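Local structure of tRNA threonylcarbamoyladenosine dehydratase (Escherichia coli, 4D79) at residues L49-I54 and A90-Q95. The protein catalyses the ATP-dependent dehydration of threonylcarbamoyladenosine at position 37 of tRNAs to its cyclic form, and can accept sulfur from the desulfurase CsdA in vitro. Residues are numbered along the deposited sequence; the frame is centred on the assembly and turned at random.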
loop_
_atom_site.group_PDB
_atom_site.type_symbol
_atom_site.label_atom_id
_atom_site.label_comp_id
_atom_site.label_asym_id
_atom_site.label_seq_id
_atom_site.Cartn_x
_atom_site.Cartn_y
_atom_site.Cartn_z
ATOM N N LEU B 49 -8.569 6.081 2.240
ATOM C CA LEU B 49 -9.560 7.161 2.361
ATOM C C LEU B 49 -9.731 7.589 3.817
ATOM O O LEU B 49 -9.761 8.778 4.132
ATOM C CB LEU B 49 -10.891 6.708 1.804
ATOM C CG LEU B 49 -10.955 6.460 0.320
ATOM C CD1 LEU B 49 -12.263 5.725 0.017
ATOM C CD2 LEU B 49 -10.835 7.719 -0.467
ATOM N N ALA B 50 -9.876 6.619 4.711
ATOM C CA ALA B 50 -10.019 6.924 6.115
ATOM C C ALA B 50 -8.806 7.692 6.650
ATOM O O ALA B 50 -8.957 8.664 7.415
ATOM C CB ALA B 50 -10.244 5.625 6.889
ATOM N N ARG B 51 -7.598 7.275 6.250
ATOM C CA ARG B 51 -6.373 7.864 6.752
ATOM C C ARG B 51 -6.025 9.174 6.067
ATOM O O ARG B 51 -5.059 9.823 6.464
ATOM C CB ARG B 51 -5.206 6.881 6.619
ATOM C CG ARG B 51 -5.351 5.661 7.543
ATOM C CD ARG B 51 -4.020 4.947 7.783
ATOM N NE ARG B 51 -4.251 3.802 8.643
ATOM C CZ ARG B 51 -4.399 3.854 9.956
ATOM N NH1 ARG B 51 -4.289 4.995 10.605
ATOM N NH2 ARG B 51 -4.652 2.747 10.629
ATOM N N THR B 52 -6.793 9.595 5.075
ATOM C CA THR B 52 -6.599 10.895 4.457
ATOM C C THR B 52 -7.748 11.850 4.782
ATOM O O THR B 52 -7.937 12.856 4.095
ATOM C CB THR B 52 -6.383 10.735 2.953
ATOM O OG1 THR B 52 -5.490 9.627 2.692
ATOM C CG2 THR B 52 -5.763 11.947 2.346
ATOM N N GLY B 53 -8.503 11.576 5.844
ATOM C CA GLY B 53 -9.475 12.533 6.313
ATOM C C GLY B 53 -10.743 12.618 5.495
ATOM O O GLY B 53 -11.411 13.640 5.556
ATOM N N ILE B 54 -11.088 11.584 4.727
ATOM C CA ILE B 54 -12.381 11.546 4.031
ATOM C C ILE B 54 -13.505 11.401 5.053
ATOM O O ILE B 54 -13.482 10.519 5.913
ATOM C CB ILE B 54 -12.391 10.421 2.985
ATOM C CG1 ILE B 54 -11.371 10.727 1.881
ATOM C CG2 ILE B 54 -13.748 10.238 2.410
ATOM C CD1 ILE B 54 -11.743 11.898 0.974
ATOM N N ALA B 90 -15.586 -1.483 8.155
ATOM C CA ALA B 90 -16.232 -0.305 8.734
ATOM C C ALA B 90 -15.810 -0.093 10.185
ATOM O O ALA B 90 -15.577 1.040 10.615
ATOM C CB ALA B 90 -17.746 -0.424 8.658
ATOM N N GLU B 91 -15.734 -1.175 10.967
ATOM C CA GLU B 91 -15.306 -1.045 12.355
ATOM C C GLU B 91 -13.872 -0.551 12.443
ATOM O O GLU B 91 -13.515 0.210 13.357
ATOM C CB GLU B 91 -15.442 -2.377 13.091
ATOM C CG GLU B 91 -15.164 -2.224 14.568
ATOM C CD GLU B 91 -16.095 -1.210 15.222
ATOM O OE1 GLU B 91 -17.247 -1.057 14.744
ATOM O OE2 GLU B 91 -15.655 -0.531 16.175
ATOM N N ARG B 92 -13.020 -1.005 11.526
ATOM C CA ARG B 92 -11.659 -0.503 11.481
ATOM C C ARG B 92 -11.627 0.990 11.174
ATOM O O ARG B 92 -10.858 1.739 11.796
ATOM C CB ARG B 92 -10.867 -1.279 10.444
ATOM C CG ARG B 92 -9.422 -0.905 10.435
ATOM C CD ARG B 92 -8.606 -1.807 9.503
ATOM N NE ARG B 92 -7.329 -1.177 9.264
ATOM C CZ ARG B 92 -6.298 -1.254 10.098
ATOM N NH1 ARG B 92 -6.386 -1.980 11.216
ATOM N NH2 ARG B 92 -5.193 -0.585 9.817
ATOM N N ILE B 93 -12.438 1.439 10.208
ATOM C CA ILE B 93 -12.456 2.858 9.855
ATOM C C ILE B 93 -12.882 3.698 11.054
ATOM O O ILE B 93 -12.338 4.788 11.286
ATOM C CB ILE B 93 -13.354 3.096 8.627
ATOM C CG1 ILE B 93 -12.656 2.507 7.394
ATOM C CG2 ILE B 93 -13.641 4.587 8.463
ATOM C CD1 ILE B 93 -13.508 2.462 6.168
ATOM N N ARG B 94 -13.821 3.184 11.859
ATOM C CA ARG B 94 -14.274 3.894 13.058
ATOM C C ARG B 94 -13.173 3.989 14.111
ATOM O O ARG B 94 -13.195 4.902 14.949
ATOM C CB ARG B 94 -15.511 3.201 13.645
ATOM C CG ARG B 94 -16.728 3.258 12.698
ATOM C CD ARG B 94 -18.002 2.666 13.270
ATOM N NE ARG B 94 -19.020 2.534 12.219
ATOM C CZ ARG B 94 -19.518 1.386 11.765
ATOM N NH1 ARG B 94 -19.119 0.230 12.278
ATOM N NH2 ARG B 94 -20.439 1.398 10.798
ATOM N N GLN B 95 -12.219 3.046 14.103
ATOM C CA GLN B 95 -11.041 3.127 14.966
ATOM C C GLN B 95 -10.010 4.101 14.424
ATOM O O GLN B 95 -9.284 4.732 15.205
ATOM C CB GLN B 95 -10.415 1.735 15.130
ATOM C CG GLN B 95 -11.174 0.908 16.124
ATOM C CD GLN B 95 -10.734 1.243 17.544
ATOM O OE1 GLN B 95 -9.529 1.320 17.849
ATOM N NE2 GLN B 95 -11.694 1.490 18.402
#
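At the edge of the Arg51 guanidinium, near its plane, sits NH2 of Arg92, 3.5 Å from Arg51 NH2; the two planes are turned 66° apart, and Arg51 meets the Arg92 group obliquely. Both nitrogens are donors, so they do not bond to each other. Both arginines converge on Glu47, whose OE2 forms salt bridges with Arg51 NE and Arg92 NH2 and so holds the two groups side by side. Arg92 reaches this place with CG anti to its backbone N (chi1 -174°) and the chain extended as far as NE. Carbonyl oxygens of the second subunit also take part: those of its Thr70 and Ala76 bond to Arg51 NH1, and that of its Ile74 to Arg92 NH2. Beneath the arginines the contact is apolar: Ala50 CB points at helix 85-96 and touches Ile93 CG2 at 3.9 Å. The small methyl lets the CA atoms of Ala50 and Ile93 approach to 6.0 Å. Ile57 and Leu59 of strand 56-60 back this pair. A Schellman motif with Gly53 as C-prime ends helix 42-51. Neighbouring helices packed on the parallel strands 32-36, 56-60 and 101-105 are characteristic of the Rossmann-like ThiF fold, here at its dimer interface.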